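Local coordinates for protein phosphoribosylaminoimidazole carboxylase, ATPase subunit (Thermotoga maritima, PDB 3AX6) that probably catalyses the ATP-dependent conversion of 5-aminoimidazole ribonucleotide and bicarbonate to N5-carboxyaminoimidazole ribonucleotide, a step of purine biosynthesis, and binds ADP, at residues 221-226 with 251-256; 176-181 with 214-219; 111-116 with 229-234. All blocks are in the same frame, centred on the assembly; numbering follows the deposited sequence.

Interaction 1 (221-226 with 251-256). With ADP (adenosine-5'-diphosphate), chain E.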
loop_
_atom_site.group_PDB
_atom_site.type_symbol
_atom_site.label_atom_id
_atom_site.label_comp_id
_atom_site.label_asym_id
_atom_site.label_seq_id
_atom_site.Cartn_x
_atom_site.Cartn_y
_atom_site.Cartn_z
ATOM N N SER A 221 -7.828 -14.751 23.496
ATOM C CA SER A 221 -7.292 -14.539 22.149
ATOM C C SER A 221 -7.029 -15.876 21.463
ATOM O O SER A 221 -7.338 -16.056 20.285
ATOM C CB SER A 221 -5.972 -13.769 22.219
ATOM O OG SER A 221 -6.012 -12.791 23.236
ATOM N N LYS A 222 -6.442 -16.804 22.212
ATOM C CA LYS A 222 -6.124 -18.124 21.688
ATOM C C LYS A 222 -7.384 -18.866 21.243
ATOM O O LYS A 222 -7.420 -19.445 20.156
ATOM C CB LYS A 222 -5.366 -18.931 22.744
ATOM C CG LYS A 222 -4.973 -20.339 22.314
ATOM C CD LYS A 222 -3.964 -20.942 23.287
ATOM C CE LYS A 222 -3.652 -22.397 22.959
ATOM N NZ LYS A 222 -4.855 -23.266 23.131
ATOM N N ILE A 223 -8.416 -18.840 22.077
ATOM C CA ILE A 223 -9.675 -19.508 21.756
ATOM C C ILE A 223 -10.419 -18.821 20.605
ATOM O O ILE A 223 -11.038 -19.489 19.781
ATOM C CB ILE A 223 -10.602 -19.565 22.999
ATOM C CG1 ILE A 223 -10.032 -20.557 24.016
ATOM C CG2 ILE A 223 -12.033 -19.951 22.586
ATOM C CD1 ILE A 223 -10.849 -20.663 25.300
ATOM N N ALA A 224 -10.358 -17.492 20.557
ATOM C CA ALA A 224 -11.018 -16.724 19.499
ATOM C C ALA A 224 -10.439 -17.063 18.123
ATOM O O ALA A 224 -11.174 -17.156 17.137
ATOM C CB ALA A 224 -10.875 -15.223 19.767
ATOM N N ARG A 225 -9.119 -17.237 18.068
ATOM C CA ARG A 225 -8.439 -17.566 16.821
ATOM C C ARG A 225 -8.745 -19.010 16.455
ATOM O O ARG A 225 -8.786 -19.360 15.280
ATOM C CB ARG A 225 -6.924 -17.353 16.956
ATOM C CG ARG A 225 -6.529 -15.891 17.181
ATOM C CD ARG A 225 -5.013 -15.677 17.268
ATOM N NE ARG A 225 -4.334 -15.958 16.002
ATOM C CZ ARG A 225 -3.318 -15.244 15.514
ATOM N NH1 ARG A 225 -2.853 -14.192 16.182
ATOM N NH2 ARG A 225 -2.768 -15.575 14.350
ATOM N N GLU A 226 -8.968 -19.840 17.470
ATOM C CA GLU A 226 -9.296 -21.242 17.252
ATOM C C GLU A 226 -10.732 -21.356 16.720
ATOM O O GLU A 226 -10.985 -22.083 15.757
ATOM C CB GLU A 226 -9.152 -22.037 18.560
ATOM C CG GLU A 226 -7.710 -22.165 19.058
ATOM C CD GLU A 226 -7.583 -22.912 20.390
ATOM O OE1 GLU A 226 -6.437 -23.087 20.860
ATOM O OE2 GLU A 226 -8.618 -23.324 20.968
ATOM N N GLY A 251 -17.246 -15.409 30.389
ATOM C CA GLY A 251 -16.089 -16.039 29.768
ATOM C C GLY A 251 -16.239 -16.947 28.559
ATOM O O GLY A 251 -15.333 -17.721 28.271
ATOM N N GLU A 252 -17.355 -16.863 27.842
ATOM C CA GLU A 252 -17.550 -17.712 26.671
ATOM C C GLU A 252 -17.329 -16.900 25.396
ATOM O O GLU A 252 -17.618 -15.699 25.351
ATOM C CB GLU A 252 -18.978 -18.268 26.626
ATOM C CG GLU A 252 -19.578 -18.708 27.955
ATOM C CD GLU A 252 -21.097 -18.512 27.993
ATOM O OE1 GLU A 252 -21.563 -17.348 28.117
ATOM O OE2 GLU A 252 -21.825 -19.523 27.885
ATOM N N ILE A 253 -16.822 -17.554 24.359
ATOM C CA ILE A 253 -16.629 -16.878 23.083
ATOM C C ILE A 253 -17.568 -17.517 22.059
ATOM O O ILE A 253 -17.450 -18.693 21.741
ATOM C CB ILE A 253 -15.169 -16.953 22.633
ATOM C CG1 ILE A 253 -14.315 -16.139 23.615
ATOM C CG2 ILE A 253 -15.024 -16.405 21.206
ATOM C CD1 ILE A 253 -12.853 -16.161 23.330
ATOM N N LEU A 254 -18.526 -16.723 21.583
ATOM C CA LEU A 254 -19.536 -17.173 20.627
ATOM C C LEU A 254 -19.395 -16.441 19.296
ATOM O O LEU A 254 -19.074 -15.256 19.269
ATOM C CB LEU A 254 -20.937 -16.906 21.200
ATOM C CG LEU A 254 -21.437 -17.671 22.440
ATOM C CD1 LEU A 254 -20.361 -17.739 23.491
ATOM C CD2 LEU A 254 -22.673 -16.993 23.011
ATOM N N VAL A 255 -19.617 -17.140 18.189
ATOM C CA VAL A 255 -19.536 -16.473 16.897
ATOM C C VAL A 255 -20.917 -15.936 16.502
ATOM O O VAL A 255 -21.917 -16.659 16.473
ATOM C CB VAL A 255 -18.974 -17.398 15.799
ATOM C CG1 VAL A 255 -19.554 -18.770 15.932
ATOM C CG2 VAL A 255 -19.293 -16.819 14.427
ATOM N N ASN A 256 -20.950 -14.646 16.205
ATOM C CA ASN A 256 -22.175 -13.949 15.844
ATOM C C ASN A 256 -22.381 -13.761 14.346
ATOM O O ASN A 256 -23.498 -13.909 13.847
ATOM C CB ASN A 256 -22.190 -12.581 16.537
ATOM C CG ASN A 256 -23.268 -11.662 16.003
ATOM O OD1 ASN A 256 -24.446 -11.997 16.021
ATOM N ND2 ASN A 256 -22.867 -10.490 15.535
HETATM P PB ADP E . -26.010 -6.484 12.256
HETATM O O1B ADP E . -24.531 -6.669 12.279
HETATM O O2B ADP E . -26.351 -4.935 12.591
HETATM O O3B ADP E . -26.582 -6.895 10.728
HETATM P PA ADP E . -25.881 -7.932 14.631
HETATM O O1A ADP E . -26.023 -9.402 14.767
HETATM O O2A ADP E . -24.305 -7.577 14.481
HETATM O O3A ADP E . -26.786 -7.449 13.340
HETATM O "O5'" ADP E . -26.522 -7.236 15.957
HETATM C "C5'" ADP E . -25.903 -5.953 16.152
HETATM C "C4'" ADP E . -25.607 -5.720 17.638
HETATM O "O4'" ADP E . -26.694 -6.231 18.476
HETATM C "C3'" ADP E . -24.328 -6.453 18.080
HETATM O "O3'" ADP E . -23.145 -5.677 17.837
HETATM C "C2'" ADP E . -24.592 -6.725 19.559
HETATM O "O2'" ADP E . -24.142 -5.640 20.374
HETATM C "C1'" ADP E . -26.118 -6.926 19.625
HETATM N N9 ADP E . -26.480 -8.359 19.642
HETATM C C8 ADP E . -26.530 -9.219 18.572
HETATM N N7 ADP E . -26.881 -10.409 18.959
HETATM C C5 ADP E . -27.084 -10.402 20.294
HETATM C C6 ADP E . -27.467 -11.372 21.261
HETATM N N6 ADP E . -27.723 -12.670 20.881
HETATM N N1 ADP E . -27.575 -11.000 22.555
HETATM C C2 ADP E . -27.330 -9.746 22.946
HETATM N N3 ADP E . -26.966 -8.804 22.071
HETATM C C4 ADP E . -26.831 -9.084 20.754
#
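Ile253 meets Ile223 and Ala224 with one atom, its terminal methyl CD1. The two isoleucine side chains cross obliquely. Ile253 CG1 lies anti to its carbonyl carbon (chi1 -66°), and the chain then runs on extended (chi2 178°), which carries CD1 forward to the helix. There CD1 touches the branch methyl of Ile223, with CG2 of Ile223 3.9 Å from CD1 of Ile253. The same methyl also rests against the backbone of Ala224, 4.0 Å from Ala224 N to Ile253 CD1. The methyl of Ala224 is slightly farther, at 4.2 Å from its CB to Ile253 CD1. No hydrogen bond joins the two segments, and the side chains meet through apolar carbons.

Three residues along the strand, Asn256 serves the ATP-grasp nucleotide site. Its ND2 gives two weak hydrogen bonds to the alpha-phosphate of ADP, 3.4 Å to O1A and 3.4 Å to O2A. Replacing Asn256 by an alanine would probably leave these two oxygens without an amide donor and open a gap beside the phosphate.

Strand 253-259 is the edge strand of its antiparallel sheet within the chain, next to strand 239-248. Helix 218-235 lies over that sheet. Met245 of strand 239-248 touches both Ala224 and Ile253, and Leu247 also packs on Ile253.

Interaction 2 (176-181 with 214-219). With ADP (adenosine-5'-diphosphate), chain E.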
loop_
_atom_site.group_PDB
_atom_site.type_symbol
_atom_site.label_atom_id
_atom_site.label_comp_id
_atom_site.label_asym_id
_atom_site.label_seq_id
_atom_site.Cartn_x
_atom_site.Cartn_y
_atom_site.Cartn_z
ATOM N N LYS A 176 -17.088 -7.933 25.563
ATOM C CA LYS A 176 -16.347 -7.298 24.476
ATOM C C LYS A 176 -16.781 -7.935 23.162
ATOM O O LYS A 176 -17.210 -9.090 23.141
ATOM C CB LYS A 176 -14.842 -7.510 24.656
ATOM C CG LYS A 176 -14.263 -6.823 25.865
ATOM C CD LYS A 176 -13.257 -5.771 25.452
ATOM C CE LYS A 176 -12.801 -4.950 26.648
ATOM N NZ LYS A 176 -11.728 -3.992 26.271
ATOM N N GLU A 177 -16.693 -7.181 22.074
ATOM C CA GLU A 177 -17.049 -7.714 20.766
ATOM C C GLU A 177 -15.749 -7.821 19.992
ATOM O O GLU A 177 -15.013 -6.844 19.855
ATOM C CB GLU A 177 -18.076 -6.813 20.070
ATOM C CG GLU A 177 -19.460 -6.926 20.720
ATOM C CD GLU A 177 -20.567 -6.256 19.926
ATOM O OE1 GLU A 177 -20.654 -6.515 18.708
ATOM O OE2 GLU A 177 -21.361 -5.484 20.521
ATOM N N LEU A 178 -15.463 -9.025 19.508
ATOM C CA LEU A 178 -14.213 -9.299 18.820
ATOM C C LEU A 178 -14.340 -9.702 17.357
ATOM O O LEU A 178 -15.382 -10.185 16.919
ATOM C CB LEU A 178 -13.464 -10.397 19.579
ATOM C CG LEU A 178 -13.417 -10.241 21.106
ATOM C CD1 LEU A 178 -12.901 -11.529 21.732
ATOM C CD2 LEU A 178 -12.544 -9.065 21.505
ATOM N N ALA A 179 -13.255 -9.509 16.613
ATOM C CA ALA A 179 -13.217 -9.864 15.202
ATOM C C ALA A 179 -11.850 -10.424 14.827
ATOM O O ALA A 179 -10.822 -10.031 15.382
ATOM C CB ALA A 179 -13.532 -8.645 14.340
ATOM N N VAL A 180 -11.841 -11.359 13.890
ATOM C CA VAL A 180 -10.587 -11.942 13.436
ATOM C C VAL A 180 -10.687 -12.347 11.972
ATOM O O VAL A 180 -11.642 -13.010 11.562
ATOM C CB VAL A 180 -10.197 -13.173 14.282
ATOM C CG1 VAL A 180 -11.361 -14.109 14.370
ATOM C CG2 VAL A 180 -8.991 -13.883 13.659
HETATM N N MSE A 181 -9.707 -11.918 11.184
HETATM C CA MSE A 181 -9.658 -12.258 9.773
HETATM C C MSE A 181 -8.930 -13.591 9.656
HETATM O O MSE A 181 -7.920 -13.812 10.322
HETATM C CB MSE A 181 -8.863 -11.212 8.977
HETATM C CG MSE A 181 -9.334 -9.768 9.123
HETATM SE SE MSE A 181 -11.166 -9.500 8.611
HETATM C CE MSE A 181 -11.071 -10.043 6.760
ATOM N N ALA A 214 -6.766 -6.969 20.338
ATOM C CA ALA A 214 -7.798 -6.790 21.351
ATOM C C ALA A 214 -7.170 -6.817 22.738
ATOM O O ALA A 214 -6.224 -7.565 22.988
ATOM C CB ALA A 214 -8.849 -7.885 21.226
ATOM N N ARG A 215 -7.687 -5.988 23.638
ATOM C CA ARG A 215 -7.160 -5.947 24.992
ATOM C C ARG A 215 -7.903 -6.984 25.819
ATOM O O ARG A 215 -8.805 -6.658 26.593
ATOM C CB ARG A 215 -7.338 -4.557 25.589
ATOM C CG ARG A 215 -6.794 -3.474 24.688
ATOM C CD ARG A 215 -7.885 -2.506 24.356
ATOM N NE ARG A 215 -7.794 -1.326 25.192
ATOM C CZ ARG A 215 -8.831 -0.579 25.537
ATOM N NH1 ARG A 215 -10.054 -0.893 25.121
ATOM N NH2 ARG A 215 -8.636 0.493 26.289
ATOM N N ILE A 216 -7.524 -8.244 25.623
ATOM C CA ILE A 216 -8.138 -9.355 26.338
ATOM C C ILE A 216 -7.066 -10.331 26.791
ATOM O O ILE A 216 -5.976 -10.385 26.215
ATOM C CB ILE A 216 -9.123 -10.124 25.444
ATOM C CG1 ILE A 216 -8.396 -10.619 24.188
ATOM C CG2 ILE A 216 -10.326 -9.237 25.117
ATOM C CD1 ILE A 216 -9.224 -11.547 23.325
ATOM N N GLU A 217 -7.377 -11.106 27.822
ATOM C CA GLU A 217 -6.424 -12.080 28.314
ATOM C C GLU A 217 -6.043 -13.040 27.184
ATOM O O GLU A 217 -6.897 -13.487 26.418
ATOM C CB GLU A 217 -7.022 -12.848 29.489
ATOM C CG GLU A 217 -7.278 -11.994 30.710
ATOM C CD GLU A 217 -7.541 -12.828 31.944
ATOM O OE1 GLU A 217 -6.804 -13.816 32.150
ATOM O OE2 GLU A 217 -8.469 -12.492 32.712
ATOM N N GLU A 218 -4.756 -13.342 27.078
ATOM C CA GLU A 218 -4.269 -14.237 26.040
ATOM C C GLU A 218 -5.095 -15.530 25.912
ATOM O O GLU A 218 -5.219 -16.085 24.818
ATOM C CB GLU A 218 -2.797 -14.567 26.300
ATOM C CG GLU A 218 -2.202 -15.605 25.359
ATOM C CD GLU A 218 -2.213 -15.168 23.898
ATOM O OE1 GLU A 218 -1.509 -14.191 23.555
ATOM O OE2 GLU A 218 -2.928 -15.805 23.091
ATOM N N LYS A 219 -5.666 -16.011 27.014
ATOM C CA LYS A 219 -6.454 -17.235 26.938
ATOM C C LYS A 219 -7.633 -17.032 25.996
ATOM O O LYS A 219 -7.984 -17.923 25.230
ATOM C CB LYS A 219 -6.958 -17.661 28.330
ATOM C CG LYS A 219 -8.050 -16.782 28.939
ATOM C CD LYS A 219 -8.297 -17.153 30.394
ATOM C CE LYS A 219 -9.274 -16.191 31.051
ATOM N NZ LYS A 219 -9.381 -16.401 32.524
HETATM P PB ADP E . -26.010 -6.484 12.256
HETATM O O1B ADP E . -24.531 -6.669 12.279
HETATM O O2B ADP E . -26.351 -4.935 12.591
HETATM O O3B ADP E . -26.582 -6.895 10.728
HETATM P PA ADP E . -25.881 -7.932 14.631
HETATM O O1A ADP E . -26.023 -9.402 14.767
HETATM O O2A ADP E . -24.305 -7.577 14.481
HETATM O O3A ADP E . -26.786 -7.449 13.340
HETATM O "O5'" ADP E . -26.522 -7.236 15.957
HETATM C "C5'" ADP E . -25.903 -5.953 16.152
HETATM C "C4'" ADP E . -25.607 -5.720 17.638
HETATM O "O4'" ADP E . -26.694 -6.231 18.476
HETATM C "C3'" ADP E . -24.328 -6.453 18.080
HETATM O "O3'" ADP E . -23.145 -5.677 17.837
HETATM C "C2'" ADP E . -24.592 -6.725 19.559
HETATM O "O2'" ADP E . -24.142 -5.640 20.374
HETATM C "C1'" ADP E . -26.118 -6.926 19.625
HETATM N N9 ADP E . -26.480 -8.359 19.642
HETATM C C8 ADP E . -26.530 -9.219 18.572
HETATM N N7 ADP E . -26.881 -10.409 18.959
HETATM C C5 ADP E . -27.084 -10.402 20.294
HETATM C C6 ADP E . -27.467 -11.372 21.261
HETATM N N6 ADP E . -27.723 -12.670 20.881
HETATM N N1 ADP E . -27.575 -11.000 22.555
HETATM C C2 ADP E . -27.330 -9.746 22.946
HETATM N N3 ADP E . -26.966 -8.804 22.071
HETATM C C4 ADP E . -26.831 -9.084 20.754
#
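Lys176, Leu178 and Ile216 bury the most surface where strand 174-184 of the ATP-grasp domain meets the loop leading into helix 218-235. Lys176 and Leu178 are two residues apart on the strand and both point toward the loop.

Lys176 contributes most. Its chain is bent at chi2 (-117°) and then runs out straight, so that NZ arrives beside the guanidinium group of Arg215. The two side chains cross at about a right angle, with Lys176 NZ 3.7 Å from Arg215 NH1. The approach to the guanidinium is oblique. Both positive ends meet the same carboxylate: Glu197 OE2 forms salt bridges with Lys176 NZ and Arg215 NH1. Arg215 also pairs through NH2 with Glu355. The shared carboxylate of Glu197 is consistent with the two cations lying so close.

Between Lys176 and Leu178, Glu177 belongs to the ADP pocket. Its carboxylate takes both ribose hydroxyls: O3' of ADP donates to OE1 at 2.8 Å, and O2' donates to OE2 at 2.8 Å.

Arg215 is the centre of an inverse gamma turn, with a weak hydrogen bond of 3.0 Å from Ile216 N to Ala214 O.

Leu178 makes the apolar half of the contact. Its two methyls divide between two partners. CD2 of Leu178 lies 3.9 Å from CB of Ala214, while CD1 reaches toward Ile216. Ile216 CG1 stands in the crowded position between backbone N and carbonyl carbon (chi1 57°), with CD1 extended beyond it toward the strand. The side chain of Ile216 comes from the other direction, and the two meet tip to tip, Leu178 CD1 4.0 Å from Ile216 CD1.

Interaction 3 (111-116 with 229-234)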
loop_
_atom_site.group_PDB
_atom_site.type_symbol
_atom_site.label_atom_id
_atom_site.label_comp_id
_atom_site.label_asym_id
_atom_site.label_seq_id
_atom_site.Cartn_x
_atom_site.Cartn_y
_atom_site.Cartn_z
ATOM N N ASN A 111 -21.678 -27.989 13.070
ATOM C CA ASN A 111 -20.241 -28.248 13.128
ATOM C C ASN A 111 -19.603 -28.021 14.497
ATOM O O ASN A 111 -18.381 -27.976 14.609
ATOM C CB ASN A 111 -19.502 -27.422 12.077
ATOM C CG ASN A 111 -19.766 -27.913 10.670
ATOM O OD1 ASN A 111 -20.802 -27.607 10.073
ATOM N ND2 ASN A 111 -18.835 -28.698 10.135
ATOM N N GLY A 112 -20.426 -27.881 15.532
ATOM C CA GLY A 112 -19.900 -27.692 16.874
ATOM C C GLY A 112 -19.287 -26.337 17.176
ATOM O O GLY A 112 -18.597 -26.174 18.181
ATOM N N ILE A 113 -19.527 -25.367 16.302
ATOM C CA ILE A 113 -19.009 -24.012 16.479
ATOM C C ILE A 113 -19.867 -23.302 17.528
ATOM O O ILE A 113 -21.071 -23.169 17.350
ATOM C CB ILE A 113 -19.100 -23.222 15.159
ATOM C CG1 ILE A 113 -18.309 -23.941 14.065
ATOM C CG2 ILE A 113 -18.605 -21.811 15.362
ATOM C CD1 ILE A 113 -16.838 -24.100 14.364
ATOM N N PRO A 114 -19.254 -22.822 18.624
ATOM C CA PRO A 114 -19.972 -22.128 19.707
ATOM C C PRO A 114 -20.852 -20.978 19.215
ATOM O O PRO A 114 -20.370 -20.056 18.557
ATOM C CB PRO A 114 -18.844 -21.643 20.616
ATOM C CG PRO A 114 -17.768 -22.665 20.397
ATOM C CD PRO A 114 -17.806 -22.837 18.894
ATOM N N VAL A 115 -22.134 -21.029 19.563
ATOM C CA VAL A 115 -23.090 -20.016 19.133
ATOM C C VAL A 115 -24.245 -19.905 20.130
ATOM O O VAL A 115 -24.562 -20.867 20.824
ATOM C CB VAL A 115 -23.656 -20.399 17.743
ATOM C CG1 VAL A 115 -24.346 -21.760 17.822
ATOM C CG2 VAL A 115 -24.626 -19.359 17.256
ATOM N N PRO A 116 -24.884 -18.725 20.221
ATOM C CA PRO A 116 -26.008 -18.537 21.146
ATOM C C PRO A 116 -27.175 -19.470 20.802
ATOM O O PRO A 116 -27.368 -19.816 19.636
ATOM C CB PRO A 116 -26.385 -17.073 20.935
ATOM C CG PRO A 116 -25.085 -16.437 20.571
ATOM C CD PRO A 116 -24.483 -17.437 19.621
ATOM N N THR A 229 -10.848 -20.002 13.107
ATOM C CA THR A 229 -10.215 -20.930 12.187
ATOM C C THR A 229 -11.131 -22.119 11.894
ATOM O O THR A 229 -11.259 -22.553 10.748
ATOM C CB THR A 229 -8.886 -21.441 12.761
ATOM O OG1 THR A 229 -7.994 -20.331 12.952
ATOM C CG2 THR A 229 -8.256 -22.458 11.813
ATOM N N SER A 230 -11.781 -22.637 12.930
ATOM C CA SER A 230 -12.677 -23.773 12.761
ATOM C C SER A 230 -13.871 -23.421 11.870
ATOM O O SER A 230 -14.454 -24.295 11.224
ATOM C CB SER A 230 -13.173 -24.251 14.119
ATOM O OG SER A 230 -14.065 -23.304 14.676
ATOM N N VAL A 231 -14.242 -22.143 11.843
ATOM C CA VAL A 231 -15.363 -21.702 11.010
ATOM C C VAL A 231 -15.014 -21.831 9.526
ATOM O O VAL A 231 -15.742 -22.451 8.752
ATOM C CB VAL A 231 -15.743 -20.230 11.275
ATOM C CG1 VAL A 231 -16.723 -19.758 10.207
ATOM C CG2 VAL A 231 -16.361 -20.082 12.656
ATOM N N VAL A 232 -13.890 -21.243 9.139
ATOM C CA VAL A 232 -13.467 -21.293 7.755
ATOM C C VAL A 232 -13.108 -22.729 7.360
ATOM O O VAL A 232 -13.249 -23.110 6.196
ATOM C CB VAL A 232 -12.278 -20.330 7.513
ATOM C CG1 VAL A 232 -11.165 -20.623 8.494
ATOM C CG2 VAL A 232 -11.777 -20.463 6.084
ATOM N N GLU A 233 -12.667 -23.529 8.329
ATOM C CA GLU A 233 -12.320 -24.919 8.046
ATOM C C GLU A 233 -13.586 -25.721 7.756
ATOM O O GLU A 233 -13.615 -26.539 6.835
ATOM C CB GLU A 233 -11.586 -25.556 9.231
ATOM C CG GLU A 233 -10.119 -25.171 9.380
ATOM C CD GLU A 233 -9.202 -25.880 8.395
ATOM O OE1 GLU A 233 -7.973 -25.873 8.623
ATOM O OE2 GLU A 233 -9.699 -26.438 7.394
ATOM N N ALA A 234 -14.632 -25.485 8.541
ATOM C CA ALA A 234 -15.894 -26.193 8.347
ATOM C C ALA A 234 -16.473 -25.808 6.994
ATOM O O ALA A 234 -17.006 -26.644 6.270
ATOM C CB ALA A 234 -16.876 -25.837 9.457
HETATM O O HOH W 1 -15.754 -25.043 17.047
#
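Ile113 and Asn111 pack against helix 218-235 from a Schellman motif that ends helix 101-110 of the ATP-grasp domain. Gly112, with positive phi, is the C-prime residue. Its N bonds Lys109 O, and Ile113 N bonds Leu108 O. This turn leaves Asn111 and Ile113 both pointing at the second helix.

Along that helix the first residue to meet the loop is Ser230. Its OG sits between backbone N and carbonyl carbon (chi1 70°) and is hydrogen-bonded to Ile227 O, nearly one turn back. The delta methyl of Ile113 comes up against this side chain, 3.7 Å from Ile113 CD1 to Ser230 CB. Its approach to the hydroxyl itself is shorter than such a contact should be, so the exact placing of CD1 is doubtful. A water links the same hydroxyl to the loop. It donates to Gly112 O at 3.3 Å and, weakly, to Ser230 OG at 3.4 Å.

Val231 comes next and is buried. Its CG2 branch faces the other methyl of Ile113, and the two side chains cross at about a right angle, with Ile113 CG2 3.9 Å from Val231 CG2. Val255 and Leu108 also touch Ile113, and Ile258 touches Val231.

Nearly one turn on, Ala234 points toward Asn111, and Phe107 of helix 101-110 packs on it too. The methyl of Ala234 meets the root of the Asn111 side chain, 4.0 Å from Ala234 CB to Asn111 CB.

All three interactions use helix 218-235, at successive places along it. Interaction 2 joins the loop before it to strand 174-184, interaction 1 sets its early turns on strand 253-259, and interaction 3 joins its later turns to the loop after helix 101-110. Interaction 1 is buried and held by apolar side chains. Interaction 2 lies at the surface and adds a charged cluster to its apolar half. Interaction 3 is partly buried, with a bridging water at its margin. Interactions 1 and 2 both also touch ADP, one at the phosphate and one at the ribose. Interactions 1 and 3 meet directly: Val255 N probably bonds Pro114 O. Interactions 2 and 3 do not touch.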